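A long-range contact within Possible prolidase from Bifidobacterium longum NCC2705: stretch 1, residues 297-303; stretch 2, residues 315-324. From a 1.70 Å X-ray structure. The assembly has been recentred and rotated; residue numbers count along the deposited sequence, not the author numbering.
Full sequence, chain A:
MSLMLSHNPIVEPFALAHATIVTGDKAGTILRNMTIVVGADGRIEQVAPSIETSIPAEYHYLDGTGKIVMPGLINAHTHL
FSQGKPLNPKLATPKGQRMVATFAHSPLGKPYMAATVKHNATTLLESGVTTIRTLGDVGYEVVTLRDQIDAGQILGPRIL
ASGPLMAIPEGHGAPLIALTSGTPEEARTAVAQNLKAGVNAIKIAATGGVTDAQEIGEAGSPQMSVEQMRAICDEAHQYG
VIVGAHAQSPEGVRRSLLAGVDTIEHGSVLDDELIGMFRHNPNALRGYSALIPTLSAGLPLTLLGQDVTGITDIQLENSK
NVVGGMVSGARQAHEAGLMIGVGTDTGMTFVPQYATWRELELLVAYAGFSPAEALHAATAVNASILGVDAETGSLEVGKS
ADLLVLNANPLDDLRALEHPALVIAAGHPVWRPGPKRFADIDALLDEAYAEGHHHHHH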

# COMPACT_ATOMS: atom_id res chain seq x y z
N ALA A 297 5.40 4.78 9.20
CA ALA A 297 5.42 3.93 10.38
C ALA A 297 6.62 4.16 11.29
O ALA A 297 6.52 3.98 12.50
CB ALA A 297 5.34 2.46 9.98
N GLY A 298 7.75 4.57 10.73
CA GLY A 298 8.92 4.77 11.55
C GLY A 298 9.15 6.16 12.10
O GLY A 298 9.52 6.32 13.27
N LEU A 299 8.91 7.18 11.28
CA LEU A 299 9.13 8.56 11.68
C LEU A 299 8.44 9.05 12.95
O LEU A 299 9.02 9.81 13.71
CB LEU A 299 8.81 9.50 10.52
CG LEU A 299 9.89 9.50 9.43
CD1 LEU A 299 9.41 10.30 8.22
CD2 LEU A 299 11.17 10.10 9.99
N PRO A 300 7.18 8.63 13.19
CA PRO A 300 6.50 9.09 14.41
C PRO A 300 7.29 8.77 15.68
O PRO A 300 7.34 9.58 16.61
CB PRO A 300 5.17 8.35 14.35
CG PRO A 300 4.91 8.26 12.88
CD PRO A 300 6.26 7.87 12.33
N LEU A 301 7.90 7.60 15.71
CA LEU A 301 8.66 7.16 16.88
C LEU A 301 9.90 8.01 17.15
O LEU A 301 10.39 8.05 18.28
CB LEU A 301 9.08 5.70 16.72
CG LEU A 301 7.92 4.71 16.61
CD1 LEU A 301 8.47 3.33 16.31
CD2 LEU A 301 7.12 4.70 17.91
N THR A 302 10.42 8.67 16.12
CA THR A 302 11.62 9.50 16.28
C THR A 302 11.33 10.99 16.34
O THR A 302 12.15 11.77 16.82
CB THR A 302 12.64 9.25 15.14
OG1 THR A 302 12.08 9.68 13.89
CG2 THR A 302 12.99 7.77 15.06
N LEU A 303 10.15 11.40 15.85
CA LEU A 303 9.79 12.82 15.85
C LEU A 303 8.94 13.24 17.04
O LEU A 303 8.94 14.40 17.43
CB LEU A 303 9.06 13.17 14.55
CG LEU A 303 9.82 12.97 13.24
CD1 LEU A 303 8.89 13.24 12.07
CD2 LEU A 303 11.02 13.91 13.19
N GLN A 315 14.43 1.78 23.13
CA GLN A 315 13.55 1.65 21.98
C GLN A 315 13.67 2.88 21.09
O GLN A 315 13.59 2.78 19.86
CB GLN A 315 12.09 1.47 22.41
CG GLN A 315 11.81 0.15 23.10
CD GLN A 315 10.33 -0.04 23.39
OE1 GLN A 315 9.70 0.81 24.02
NE2 GLN A 315 9.78 -1.16 22.93
N LEU A 316 13.84 4.05 21.70
CA LEU A 316 13.98 5.29 20.95
C LEU A 316 15.29 5.26 20.17
O LEU A 316 15.33 5.62 18.99
CB LEU A 316 13.97 6.51 21.89
CG LEU A 316 14.23 7.86 21.22
CD1 LEU A 316 13.15 8.16 20.19
CD2 LEU A 316 14.27 8.95 22.28
N GLU A 317 16.35 4.82 20.83
CA GLU A 317 17.66 4.73 20.19
C GLU A 317 17.58 3.73 19.03
O GLU A 317 18.08 3.99 17.94
CB GLU A 317 18.72 4.28 21.20
CG GLU A 317 20.12 4.13 20.63
CD GLU A 317 20.62 5.38 19.93
OE1 GLU A 317 20.28 6.49 20.39
OE2 GLU A 317 21.36 5.25 18.93
N ASN A 318 16.93 2.59 19.28
CA ASN A 318 16.78 1.58 18.24
C ASN A 318 16.02 2.18 17.06
O ASN A 318 16.42 2.03 15.90
CB ASN A 318 16.03 0.35 18.77
CG ASN A 318 16.88 -0.51 19.69
OD1 ASN A 318 18.11 -0.52 19.59
ND2 ASN A 318 16.22 -1.25 20.57
N SER A 319 14.92 2.87 17.37
CA SER A 319 14.09 3.50 16.36
C SER A 319 14.86 4.50 15.51
O SER A 319 14.73 4.52 14.29
CB SER A 319 12.90 4.19 17.03
OG SER A 319 12.06 3.25 17.68
N LYS A 320 15.68 5.33 16.15
CA LYS A 320 16.47 6.31 15.42
C LYS A 320 17.41 5.61 14.44
O LYS A 320 17.56 6.05 13.30
CB LYS A 320 17.28 7.20 16.38
CG LYS A 320 16.44 8.08 17.30
CD LYS A 320 17.32 8.92 18.22
CE LYS A 320 16.49 9.84 19.11
NZ LYS A 320 15.65 10.77 18.31
N ASN A 321 18.04 4.52 14.87
CA ASN A 321 18.96 3.82 13.98
C ASN A 321 18.22 3.16 12.82
O ASN A 321 18.67 3.22 11.68
CB ASN A 321 19.77 2.78 14.75
CG ASN A 321 20.62 3.40 15.85
OD1 ASN A 321 20.93 4.59 15.80
ND2 ASN A 321 21.00 2.60 16.83
N VAL A 322 17.08 2.54 13.10
CA VAL A 322 16.30 1.89 12.05
C VAL A 322 15.70 2.90 11.07
O VAL A 322 15.76 2.69 9.86
CB VAL A 322 15.15 1.05 12.65
CG1 VAL A 322 14.11 0.73 11.56
CG2 VAL A 322 15.70 -0.23 13.25
N VAL A 323 15.12 3.97 11.60
CA VAL A 323 14.50 4.99 10.74
C VAL A 323 15.54 5.67 9.86
O VAL A 323 15.24 6.03 8.72
CB VAL A 323 13.75 6.05 11.58
CG1 VAL A 323 13.24 7.17 10.68
CG2 VAL A 323 12.57 5.40 12.29
N GLY A 324 16.75 5.84 10.38
CA GLY A 324 17.80 6.46 9.60
C GLY A 324 18.11 5.58 8.40
O GLY A 324 18.35 6.07 7.29

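The two stretches are helical segments that cross with their N-to-C directions 134° apart and their axes 8.9 Å apart at closest approach. No hydrogen bond links them; the contact rests on van der Waals packing and buries 313 Å², summed over both sides. The backbones come nearest at two points, where the CA atoms of Gly 298 and Val 323 lie 5.6 Å apart and those of Thr 302 and Lys 320 lie 5.9 Å apart. These pairings run in opposite senses along the two segments, as expected for helices inclined this far from parallel.

Apolar packing centres on Val 323, which is buried and directs its CA-to-CB bond toward the first stretch. With chi1 at 174° (t), both methyl groups face the first stretch. CG1 meets CD2 of Leu 299 at 3.7 Å, and CG2 lies 3.7 Å from CG2 of Thr 302. Leu 299 joins this cluster although its CA-to-CB bond points away: its mt rotamer brings the end of the side chain back to the partner helix. Thr 302, in the p rotamer, uses its methyl group as the contacting surface. Besides touching Val 323, Thr 302 CG2 sits 3.8 Å from CA of Lys 320, and its distance to CG of the same lysine is 4.1 Å. The aliphatic part of Lys 320 thus packs against the threonine methyl, although the residue is exposed overall; its chain is extended through chi3 (t), and chi4 (m) turns the end back, so that NZ lies 3.9 Å from Thr 302 O.

A second set of contacts places side-chain carbon against backbone. Gly 298 has no side chain, and its carbonyl O approaches Val 323 CG2 to 3.3 Å. Glycine suits this close approach: a CB in ideal geometry would point toward the second stretch and lie only 3.1 Å from that same valine methyl. Farther along, Leu 316 starts from a sideways CA-to-CB bond, but its tp conformation brings CD1 to 3.4 Å from the carbonyl O of Leu 301. The same methyl carbon is 4.4 Å from CA of Thr 302. The threonine also packs against the opposing main chain, with its CG2 3.8 Å from Ser 319 O; that oxygen accepts the helical hydrogen bond from Val 323 N at 2.8 Å.

The hydroxyl of Ser 319 is engaged within its own helix. Ser 319 is buried and points toward the first stretch, yet its OG donates to Gln 315 O at 2.7 Å, one turn earlier. With its hydroxyl satisfied there, the small side chain can pack against apolar carbon, and OG lies 3.8 Å from Leu 301 CD1. Leu 301 points toward the second stretch and contributes to the packing through both this methyl and its carbonyl. In the first stretch the helix is kinked near Pro 300, whose ring nitrogen has no hydrogen to donate. Leu 299 O, just before the proline, accepts backbone hydrogen bonds from Thr 302 N at 3.0 Å and Leu 303 N at 2.9 Å beyond it.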